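Local structure of hypothetical protein PH1566 (Pyrococcus horikoshii, 2E3U) at residues 56-61 with 108-113; 181-186 with 198-203; 122-127 with 137-142; 66-71 with 75-80. The protein probably binds RNA through two K-homology domains, as a preribosomal RNA processing factor of the Dim2p type. All blocks are in the same frame, centred on the assembly; numbering follows the deposited sequence.

Contact 1 (56-61 with 108-113); sequences KKEIEK and RAFRLL
F110 O accepts the amide of L113, with F110 O and L113 N 3.0 Å apart. Together with the bonds from R111 N to R108 O and from L112 N to A109 O, it winds the chain into the tight turn that follows helix 106-109, and from this turn the F110 ring reaches across to helix 54-63. The CB of F110 points at that helix, and CG stands anti to the carbonyl carbon (chi1 -80°), which carries the far end of the ring to E58 and I59. F110 CE1 lies 3.7 Å from I59 CG1, the two side chains crossing obliquely, while F110 CZ comes within 4.0 Å of E58 CB. I59 N sits in the ring plane beyond the edge, 3.9 Å from F110 CZ. E58 makes its nearest approach with CB: the chain bends at chi2 (-65°), and its carboxylate forms a salt bridge with R62 on its own helix. Isoleucine suits the buried spot, as its other neighbours, I67 and I100, are also aliphatic. An alanine in place of F110 would probably open a gap beside I59 CG1 and E58 CB and weaken the turn's hold on helix 54-63, leaving it mainly to L113. On the far side of the turn, L112 touches strand 168-173 and R111 pairs with E117. The arrangement is that of an interdomain linker packed against the second helix of a type I KH fold.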
# COMPACT_ATOMS: atom_id res chain seq x y z
N LYS A 56 12.37 -3.52 9.91
CA LYS A 56 11.81 -4.79 10.41
C LYS A 56 11.51 -4.72 11.91
O LYS A 56 10.38 -5.03 12.32
CB LYS A 56 12.76 -5.98 10.18
CG LYS A 56 12.03 -7.37 10.27
CD LYS A 56 12.98 -8.57 10.35
CE LYS A 56 13.16 -8.98 11.78
NZ LYS A 56 13.62 -10.35 11.89
N LYS A 57 12.50 -4.32 12.70
CA LYS A 57 12.33 -4.18 14.15
C LYS A 57 11.37 -3.07 14.57
O LYS A 57 10.77 -3.16 15.65
CB LYS A 57 13.66 -3.97 14.86
CG LYS A 57 14.40 -5.24 15.13
CD LYS A 57 13.94 -5.94 16.43
CE LYS A 57 15.10 -6.77 17.03
NZ LYS A 57 14.90 -7.09 18.49
N GLU A 58 11.24 -2.04 13.75
CA GLU A 58 10.26 -1.00 14.03
C GLU A 58 8.86 -1.53 13.85
O GLU A 58 7.98 -1.22 14.64
CB GLU A 58 10.49 0.26 13.17
CG GLU A 58 11.01 1.43 13.93
CD GLU A 58 10.01 1.94 14.97
OE1 GLU A 58 8.81 1.67 14.81
OE2 GLU A 58 10.43 2.61 15.93
N ILE A 59 8.64 -2.30 12.80
CA ILE A 59 7.35 -3.00 12.61
C ILE A 59 7.04 -4.00 13.73
O ILE A 59 5.93 -4.01 14.26
CB ILE A 59 7.23 -3.69 11.21
CG1 ILE A 59 7.53 -2.70 10.08
CG2 ILE A 59 5.83 -4.33 11.06
CD1 ILE A 59 7.98 -3.37 8.74
N GLU A 60 8.01 -4.84 14.09
CA GLU A 60 7.83 -5.73 15.24
C GLU A 60 7.42 -5.03 16.54
O GLU A 60 6.54 -5.51 17.25
CB GLU A 60 9.09 -6.55 15.47
CG GLU A 60 9.33 -7.49 14.31
CD GLU A 60 10.58 -8.27 14.45
OE1 GLU A 60 11.53 -7.77 15.07
OE2 GLU A 60 10.61 -9.38 13.92
N LYS A 61 8.06 -3.89 16.82
CA LYS A 61 7.84 -3.15 18.05
C LYS A 61 6.45 -2.47 18.09
O LYS A 61 5.75 -2.52 19.10
CB LYS A 61 8.98 -2.14 18.25
CG LYS A 61 8.68 -1.00 19.23
CD LYS A 61 9.88 -0.13 19.61
CE LYS A 61 9.37 1.17 20.24
NZ LYS A 61 10.39 1.89 21.10
N ARG A 108 5.21 5.66 5.24
CA ARG A 108 3.89 5.73 4.61
C ARG A 108 3.02 4.51 4.88
O ARG A 108 1.85 4.67 5.21
CB ARG A 108 4.02 6.00 3.11
CG ARG A 108 4.56 7.46 2.81
CD ARG A 108 3.75 8.17 1.74
NE ARG A 108 3.64 7.43 0.46
CZ ARG A 108 2.68 7.66 -0.45
NH1 ARG A 108 2.65 6.99 -1.60
NH2 ARG A 108 1.75 8.59 -0.21
N ALA A 109 3.60 3.29 4.79
CA ALA A 109 2.91 2.04 5.23
C ALA A 109 2.43 2.06 6.69
O ALA A 109 1.37 1.49 7.01
CB ALA A 109 3.78 0.84 5.00
N PHE A 110 3.20 2.68 7.60
CA PHE A 110 2.80 2.77 9.03
C PHE A 110 1.49 3.51 9.28
O PHE A 110 0.90 3.39 10.36
CB PHE A 110 3.88 3.42 9.90
CG PHE A 110 5.01 2.50 10.28
CD1 PHE A 110 4.76 1.22 10.77
CD2 PHE A 110 6.32 2.95 10.21
CE1 PHE A 110 5.80 0.38 11.13
CE2 PHE A 110 7.40 2.11 10.59
CZ PHE A 110 7.13 0.83 11.05
N ARG A 111 1.01 4.27 8.30
CA ARG A 111 -0.39 4.73 8.31
C ARG A 111 -1.39 3.61 8.68
O ARG A 111 -2.35 3.85 9.40
CB ARG A 111 -0.78 5.34 6.95
CG ARG A 111 -2.15 6.08 6.98
CD ARG A 111 -2.58 6.55 5.60
NE ARG A 111 -3.97 7.00 5.69
CZ ARG A 111 -4.54 7.92 4.91
NH1 ARG A 111 -5.80 8.21 5.16
NH2 ARG A 111 -3.87 8.53 3.91
N LEU A 112 -1.12 2.40 8.21
CA LEU A 112 -2.00 1.27 8.40
C LEU A 112 -2.21 0.90 9.87
O LEU A 112 -3.15 0.17 10.18
CB LEU A 112 -1.50 0.05 7.64
CG LEU A 112 -1.77 0.08 6.13
CD1 LEU A 112 -0.77 -0.89 5.51
CD2 LEU A 112 -3.19 -0.35 5.87
N LEU A 113 -1.33 1.38 10.76
CA LEU A 113 -1.49 1.18 12.21
C LEU A 113 -2.68 1.92 12.77
O LEU A 113 -3.16 1.58 13.84
CB LEU A 113 -0.22 1.61 12.96
CG LEU A 113 1.05 0.80 12.69
CD1 LEU A 113 2.25 1.45 13.31
CD2 LEU A 113 0.84 -0.57 13.26

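Contact 2 (181-186 with 198-203); sequences AKTAIE and YRYLER
This is antiparallel helix-to-helix packing within the second KH domain: T183 and A184 of helix 175-189 meet Y200 and L201 of helix 194-203, the last helix modelled. The short axes run at 168° and approach to 10.2 Å, a spacing consistent with the large Y200 and L201 side chains between them. Y200 swings its ring away from its own backbone N (chi1 164°) and drives the phenol end against T183, whose side chain it crosses at about a right angle. Y200 OH lies 3.1 Å from T183 CB, a tight fit, and Y200 CZ is 3.5 Å from T183 CG2. The two hydroxyls are not bonded to each other: OG1 of T183 turns back to the carbonyl of E179 on its own helix. T183 therefore presents its methyl to the ring. Next to it, the small A184 lets L201 come close, with A184 CB and L201 CD2 3.8 Å apart; L201 also touches I180 and M157, so it is sealed on several sides by apolar groups. A serine at Y200 removes the ring, which would probably open a gap beside T183 CG2 and leave helix 194-203 less firmly held. Even with a threonine and a tyrosine at its centre, the contact is held by shape and apolar burial, T183 OG1 being satisfied within its own helix and Y200 OH having a weak bond to R204 just past its helix.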
# COMPACT_ATOMS: atom_id res chain seq x y z
N ALA A 181 -10.41 7.27 -4.14
CA ALA A 181 -9.12 7.18 -4.89
C ALA A 181 -9.24 6.08 -5.91
O ALA A 181 -8.89 6.27 -7.06
CB ALA A 181 -7.90 6.92 -3.95
N LYS A 182 -9.74 4.93 -5.50
CA LYS A 182 -9.99 3.82 -6.43
C LYS A 182 -10.78 4.25 -7.67
O LYS A 182 -10.37 3.96 -8.80
CB LYS A 182 -10.73 2.64 -5.73
CG LYS A 182 -10.56 1.32 -6.44
CD LYS A 182 -11.51 0.22 -5.93
CE LYS A 182 -11.58 -0.92 -6.95
NZ LYS A 182 -11.95 -2.24 -6.35
N THR A 183 -11.93 4.88 -7.44
CA THR A 183 -12.78 5.40 -8.53
C THR A 183 -12.08 6.40 -9.48
O THR A 183 -12.18 6.25 -10.69
CB THR A 183 -14.07 6.03 -7.98
OG1 THR A 183 -14.72 5.07 -7.14
CG2 THR A 183 -15.01 6.39 -9.10
N ALA A 184 -11.35 7.38 -8.93
CA ALA A 184 -10.55 8.33 -9.72
C ALA A 184 -9.51 7.61 -10.58
O ALA A 184 -9.36 7.90 -11.76
CB ALA A 184 -9.87 9.32 -8.81
N ILE A 185 -8.80 6.67 -9.96
CA ILE A 185 -7.75 5.87 -10.62
C ILE A 185 -8.33 5.04 -11.79
O ILE A 185 -7.74 5.00 -12.86
CB ILE A 185 -7.04 4.95 -9.57
CG1 ILE A 185 -6.12 5.78 -8.67
CG2 ILE A 185 -6.33 3.73 -10.20
CD1 ILE A 185 -5.66 5.00 -7.40
N GLU A 186 -9.47 4.38 -11.56
CA GLU A 186 -10.21 3.66 -12.58
C GLU A 186 -10.58 4.55 -13.79
O GLU A 186 -10.30 4.19 -14.92
CB GLU A 186 -11.45 2.98 -11.97
CG GLU A 186 -11.13 1.68 -11.18
CD GLU A 186 -12.34 1.08 -10.44
OE1 GLU A 186 -13.35 1.79 -10.19
OE2 GLU A 186 -12.26 -0.10 -10.07
N TYR A 198 -10.96 15.40 -11.97
CA TYR A 198 -10.79 16.45 -10.98
C TYR A 198 -12.13 17.01 -10.46
O TYR A 198 -12.26 17.35 -9.26
CB TYR A 198 -9.89 17.57 -11.53
CG TYR A 198 -8.45 17.18 -11.89
CD1 TYR A 198 -7.72 17.92 -12.83
CD2 TYR A 198 -7.82 16.10 -11.28
CE1 TYR A 198 -6.41 17.58 -13.17
CE2 TYR A 198 -6.50 15.75 -11.60
CZ TYR A 198 -5.79 16.50 -12.54
OH TYR A 198 -4.46 16.15 -12.85
N ARG A 199 -13.11 17.13 -11.34
CA ARG A 199 -14.45 17.53 -10.94
C ARG A 199 -15.13 16.45 -10.07
O ARG A 199 -15.70 16.78 -9.05
CB ARG A 199 -15.30 17.95 -12.14
CG ARG A 199 -15.04 19.41 -12.61
CD ARG A 199 -15.42 19.58 -14.06
NE ARG A 199 -15.40 20.95 -14.60
CZ ARG A 199 -14.34 21.50 -15.20
NH1 ARG A 199 -13.20 20.83 -15.29
NH2 ARG A 199 -14.42 22.72 -15.71
N TYR A 200 -15.05 15.19 -10.47
CA TYR A 200 -15.45 14.06 -9.63
C TYR A 200 -14.84 14.09 -8.22
O TYR A 200 -15.54 13.87 -7.22
CB TYR A 200 -15.17 12.69 -10.30
CG TYR A 200 -15.21 11.53 -9.30
CD1 TYR A 200 -16.41 10.91 -8.96
CD2 TYR A 200 -14.05 11.07 -8.68
CE1 TYR A 200 -16.46 9.86 -8.04
CE2 TYR A 200 -14.07 10.05 -7.74
CZ TYR A 200 -15.28 9.45 -7.42
OH TYR A 200 -15.30 8.43 -6.48
N LEU A 201 -13.53 14.34 -8.14
CA LEU A 201 -12.84 14.43 -6.86
C LEU A 201 -13.26 15.63 -6.03
O LEU A 201 -13.34 15.52 -4.79
CB LEU A 201 -11.31 14.40 -7.03
CG LEU A 201 -10.66 13.09 -7.45
CD1 LEU A 201 -9.30 13.33 -8.09
CD2 LEU A 201 -10.54 12.06 -6.29
N GLU A 202 -13.55 16.76 -6.67
CA GLU A 202 -14.06 17.93 -5.94
C GLU A 202 -15.40 17.60 -5.29
O GLU A 202 -15.64 17.96 -4.14
CB GLU A 202 -14.23 19.17 -6.83
CG GLU A 202 -13.04 20.15 -6.85
CD GLU A 202 -12.81 20.89 -5.53
OE1 GLU A 202 -13.78 21.03 -4.73
OE2 GLU A 202 -11.66 21.34 -5.29
N ARG A 203 -16.24 16.89 -6.03
CA ARG A 203 -17.57 16.51 -5.57
C ARG A 203 -17.51 15.56 -4.36
O ARG A 203 -18.39 15.59 -3.49
CB ARG A 203 -18.41 15.94 -6.71
CG ARG A 203 -19.35 16.96 -7.34
CD ARG A 203 -19.86 16.54 -8.76
NE ARG A 203 -20.05 15.09 -8.87
CZ ARG A 203 -19.53 14.33 -9.84
NH1 ARG A 203 -18.81 14.88 -10.80
NH2 ARG A 203 -19.76 13.02 -9.84

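Contact 3 (122-127 with 137-142); sequences INLTDI and PRVRGR
L124 sends its side chain straight at helix 136-144. L124 CB is 4.3 Å from V139 CG1, which already brings the two chains together, and the extended chi2 (180°) pushes CD1 on to the helix surface. There L124 CD1 sits in the angle between two residues, 3.8 Å from V139 CG1 and 3.5 Å from R140 CG. The other branch, L124 CD2, turns back to its own segment and lies 3.9 Å from I127 CD1. Around this leucine L136, I143 and V169 complete an apolar setting, which a branched aliphatic chain fills well. V139, buried and compact, also touches A189 of helix 175-189. R140 works in two parts: its CG and CD methylenes pack on L124 CD1, the two side chains crossing at about a right angle, and a bend at chi3 (-102°) folds the guanidinium back so that one face lies over P137 CA, 3.8 Å from the plane. An arginine can thus lend its methylenes to the edge of the apolar cluster and keep its charge near the helix surface. The contact joins the 3-10 turn after the first strand to the first helix, the opening beta-alpha unit of a type I KH fold.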
# COMPACT_ATOMS: atom_id res chain seq x y z
N ILE A 122 -4.64 -3.19 -6.15
CA ILE A 122 -5.32 -3.34 -7.43
C ILE A 122 -4.31 -3.77 -8.49
O ILE A 122 -3.28 -3.12 -8.66
CB ILE A 122 -5.96 -1.97 -7.85
CG1 ILE A 122 -7.08 -1.57 -6.89
CG2 ILE A 122 -6.51 -2.03 -9.25
CD1 ILE A 122 -8.12 -2.70 -6.64
N ASN A 123 -4.61 -4.85 -9.21
CA ASN A 123 -3.80 -5.20 -10.38
C ASN A 123 -4.22 -4.29 -11.53
O ASN A 123 -5.39 -4.25 -11.89
CB ASN A 123 -3.96 -6.68 -10.77
CG ASN A 123 -3.48 -7.65 -9.68
OD1 ASN A 123 -2.30 -7.66 -9.30
ND2 ASN A 123 -4.41 -8.48 -9.18
N LEU A 124 -3.25 -3.56 -12.06
CA LEU A 124 -3.49 -2.56 -13.11
C LEU A 124 -4.17 -3.20 -14.29
O LEU A 124 -4.94 -2.55 -15.01
CB LEU A 124 -2.18 -1.93 -13.56
CG LEU A 124 -1.57 -0.85 -12.67
CD1 LEU A 124 -0.28 -0.33 -13.25
CD2 LEU A 124 -2.56 0.25 -12.44
N THR A 125 -3.90 -4.48 -14.46
CA THR A 125 -4.42 -5.25 -15.55
C THR A 125 -5.95 -5.33 -15.59
O THR A 125 -6.53 -5.41 -16.67
CB THR A 125 -3.78 -6.65 -15.59
OG1 THR A 125 -3.55 -6.97 -16.95
CG2 THR A 125 -4.64 -7.73 -14.94
N ASP A 126 -6.62 -5.29 -14.43
CA ASP A 126 -8.06 -5.45 -14.49
C ASP A 126 -8.85 -4.18 -14.20
O ASP A 126 -10.02 -4.24 -13.77
CB ASP A 126 -8.58 -6.72 -13.78
CG ASP A 126 -8.13 -6.82 -12.35
OD1 ASP A 126 -8.66 -6.05 -11.53
OD2 ASP A 126 -7.29 -7.69 -12.05
N ILE A 127 -8.21 -3.04 -14.46
CA ILE A 127 -8.90 -1.74 -14.43
C ILE A 127 -8.82 -1.03 -15.79
O ILE A 127 -9.33 0.09 -15.93
CB ILE A 127 -8.42 -0.82 -13.26
CG1 ILE A 127 -6.94 -0.47 -13.39
CG2 ILE A 127 -8.77 -1.47 -11.91
CD1 ILE A 127 -6.43 0.46 -12.35
N PRO A 137 2.93 0.79 -18.95
CA PRO A 137 3.59 2.07 -18.62
C PRO A 137 2.72 3.31 -18.91
O PRO A 137 2.92 4.37 -18.30
CB PRO A 137 4.83 2.08 -19.53
CG PRO A 137 4.60 0.99 -20.54
CD PRO A 137 3.71 -0.01 -19.92
N ARG A 138 1.78 3.16 -19.84
CA ARG A 138 0.83 4.21 -20.22
C ARG A 138 -0.27 4.39 -19.16
O ARG A 138 -0.71 5.51 -18.91
CB ARG A 138 0.20 3.90 -21.58
CG ARG A 138 1.12 3.14 -22.56
CD ARG A 138 2.23 4.00 -23.14
NE ARG A 138 1.82 4.68 -24.36
CZ ARG A 138 2.14 4.29 -25.59
NH1 ARG A 138 2.88 3.20 -25.78
NH2 ARG A 138 1.72 4.99 -26.63
N VAL A 139 -0.71 3.29 -18.56
CA VAL A 139 -1.66 3.37 -17.48
C VAL A 139 -1.02 4.02 -16.25
O VAL A 139 -1.60 4.94 -15.65
CB VAL A 139 -2.38 2.01 -17.17
CG1 VAL A 139 -1.43 0.96 -16.60
CG2 VAL A 139 -3.54 2.24 -16.21
N ARG A 140 0.20 3.59 -15.92
CA ARG A 140 0.94 4.16 -14.81
C ARG A 140 1.11 5.66 -14.95
O ARG A 140 1.00 6.37 -13.97
CB ARG A 140 2.29 3.48 -14.64
CG ARG A 140 2.14 2.00 -14.32
CD ARG A 140 3.37 1.41 -13.70
NE ARG A 140 4.17 0.64 -14.65
CZ ARG A 140 5.23 1.13 -15.29
NH1 ARG A 140 5.92 0.37 -16.12
NH2 ARG A 140 5.59 2.40 -15.08
N GLY A 141 1.35 6.13 -16.18
CA GLY A 141 1.59 7.54 -16.46
C GLY A 141 0.33 8.36 -16.35
O GLY A 141 0.34 9.51 -15.94
N ARG A 142 -0.78 7.74 -16.72
CA ARG A 142 -2.10 8.34 -16.59
C ARG A 142 -2.49 8.53 -15.14
O ARG A 142 -3.14 9.53 -14.81
CB ARG A 142 -3.14 7.47 -17.26
CG ARG A 142 -3.20 7.56 -18.77
CD ARG A 142 -4.17 6.48 -19.25
NE ARG A 142 -4.61 6.67 -20.62
CZ ARG A 142 -4.04 6.10 -21.68
NH1 ARG A 142 -3.00 5.29 -21.54
NH2 ARG A 142 -4.53 6.34 -22.90

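Contact 4 (66-71 with 75-80); sequences KITIDS and EVWITS
K66 and T79 face each other as a hydrogen-bonded antiparallel pair, K66 N reaching T79 O and T79 N reaching K66 O, each at 2.8 Å and nearly straight. T68 and W77 form the next such pair, and D70 N closes the row on E75 O at 2.8 Å. A water on the K66, T68, W77 and T79 side is gripped four times. It donates to K66 O and to W77 O, the latter 2.8 Å from the water oxygen, and meets the hydroxyls of T68 and T79, with T79 OG1 2.6 Å from it. T79 aims OG1 there by placing it between backbone N and carbonyl carbon (chi1 53°). The aliphatic part of K66 lies alongside T79. W77 brings its ring edge to the backbone, W77 CE3 being 3.5 Å from T68 O in the ring plane, while W77 CZ3 meets D70 CB at 4.0 Å; Y37 stacks edge-to-face with it. D70 and E75 run side by side with their carboxylates close, a repulsion probably eased because OD2 of D70 takes E72 N and OE1 of E75 bonds to T73. On the reverse face I67 CG2 packs 3.6 Å from V76 CG1, with I69 and I78 beside them, against I59, L48 and V90. The hairpin is therefore amphipathic: beta-branched aliphatics seal the side under the helices, and the other carries hydroxyls, K66, a bound water and the W77 ring.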
# COMPACT_ATOMS: atom_id res chain seq x y z
N LYS A 66 6.28 -10.91 15.41
CA LYS A 66 7.60 -11.34 14.97
C LYS A 66 7.43 -11.43 13.47
O LYS A 66 6.49 -12.04 12.99
CB LYS A 66 7.97 -12.69 15.60
CG LYS A 66 9.22 -13.35 15.00
CD LYS A 66 9.25 -14.85 15.28
CE LYS A 66 9.20 -15.19 16.78
NZ LYS A 66 10.43 -14.72 17.50
N ILE A 67 8.34 -10.79 12.75
CA ILE A 67 8.44 -10.88 11.30
C ILE A 67 9.65 -11.72 10.92
O ILE A 67 10.76 -11.49 11.40
CB ILE A 67 8.47 -9.43 10.70
CG1 ILE A 67 7.08 -8.80 10.98
CG2 ILE A 67 8.85 -9.43 9.23
CD1 ILE A 67 7.05 -7.32 11.00
N THR A 68 9.43 -12.74 10.09
CA THR A 68 10.53 -13.58 9.66
C THR A 68 10.65 -13.44 8.16
O THR A 68 9.68 -13.66 7.45
CB THR A 68 10.32 -15.06 10.05
OG1 THR A 68 10.08 -15.15 11.45
CG2 THR A 68 11.57 -15.91 9.68
N ILE A 69 11.83 -13.07 7.67
CA ILE A 69 12.01 -12.83 6.24
C ILE A 69 12.94 -13.86 5.59
O ILE A 69 14.02 -14.15 6.11
CB ILE A 69 12.50 -11.42 5.96
CG1 ILE A 69 11.61 -10.39 6.67
CG2 ILE A 69 12.55 -11.16 4.42
CD1 ILE A 69 12.15 -8.99 6.64
N ASP A 70 12.51 -14.44 4.47
CA ASP A 70 13.45 -15.17 3.61
C ASP A 70 14.00 -14.17 2.57
O ASP A 70 13.26 -13.67 1.72
CB ASP A 70 12.69 -16.30 2.93
CG ASP A 70 13.58 -17.36 2.36
OD1 ASP A 70 13.14 -18.54 2.43
OD2 ASP A 70 14.67 -17.06 1.82
N SER A 71 15.29 -13.86 2.65
CA SER A 71 15.93 -12.89 1.76
C SER A 71 16.12 -13.40 0.33
O SER A 71 16.34 -12.61 -0.59
CB SER A 71 17.28 -12.44 2.33
OG SER A 71 17.10 -11.39 3.28
N GLU A 75 9.75 -14.30 0.76
CA GLU A 75 8.70 -14.84 1.60
C GLU A 75 8.75 -14.22 3.00
O GLU A 75 9.82 -14.15 3.59
CB GLU A 75 8.83 -16.36 1.69
CG GLU A 75 8.27 -17.08 0.46
CD GLU A 75 8.58 -18.55 0.47
OE1 GLU A 75 9.78 -18.90 0.37
OE2 GLU A 75 7.65 -19.37 0.56
N VAL A 76 7.59 -13.81 3.52
CA VAL A 76 7.53 -13.22 4.87
C VAL A 76 6.44 -13.85 5.71
O VAL A 76 5.31 -14.01 5.26
CB VAL A 76 7.35 -11.67 4.86
CG1 VAL A 76 7.57 -11.06 6.28
CG2 VAL A 76 8.29 -10.98 3.81
N TRP A 77 6.82 -14.22 6.94
CA TRP A 77 5.92 -14.75 7.96
C TRP A 77 5.69 -13.73 9.08
O TRP A 77 6.63 -13.25 9.69
CB TRP A 77 6.51 -16.07 8.55
CG TRP A 77 6.60 -17.18 7.58
CD1 TRP A 77 5.69 -18.19 7.43
CD2 TRP A 77 7.66 -17.46 6.62
NE1 TRP A 77 6.10 -19.04 6.43
CE2 TRP A 77 7.31 -18.63 5.93
CE3 TRP A 77 8.88 -16.82 6.30
CZ2 TRP A 77 8.11 -19.19 4.90
CZ3 TRP A 77 9.69 -17.38 5.29
CH2 TRP A 77 9.30 -18.56 4.60
N ILE A 78 4.43 -13.42 9.36
CA ILE A 78 4.08 -12.55 10.44
C ILE A 78 3.43 -13.38 11.53
O ILE A 78 2.36 -13.95 11.33
CB ILE A 78 3.17 -11.37 10.00
CG1 ILE A 78 3.81 -10.55 8.88
CG2 ILE A 78 2.83 -10.46 11.22
CD1 ILE A 78 3.50 -11.03 7.41
N THR A 79 4.09 -13.48 12.67
CA THR A 79 3.62 -14.35 13.74
C THR A 79 3.33 -13.59 15.03
O THR A 79 3.99 -12.60 15.37
CB THR A 79 4.57 -15.57 13.99
OG1 THR A 79 5.90 -15.10 14.20
CG2 THR A 79 4.64 -16.49 12.80
N SER A 80 2.32 -14.06 15.77
CA SER A 80 1.98 -13.37 16.99
C SER A 80 2.95 -13.84 18.08
O SER A 80 3.57 -14.87 17.94
CB SER A 80 0.52 -13.64 17.36
OG SER A 80 0.36 -14.98 17.71
O HOH W 1 7.26 -14.69 12.00

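Overall arrangement
From the N terminus, the chain enters the first KH domain and reaches helix 54-63, where contact 1 opens. Contact 4 follows as a short hairpin nested wholly inside the loop that contact 1 later closes from the linker; the two touch, since K56 and E60 both reach I67. The chain then passes to the second domain, where contacts 3 and 2 come in series: contact 3 closes a short loop, partly unmodelled, between first strand and first helix, and contact 2 folds the last helix back on helix 175-189. I127 meets I185 and E186, linking these two. Contacts 1 and 4 lie across the chain's centre from contacts 2 and 3, and contact 1 ties the interdomain connection back onto the first domain.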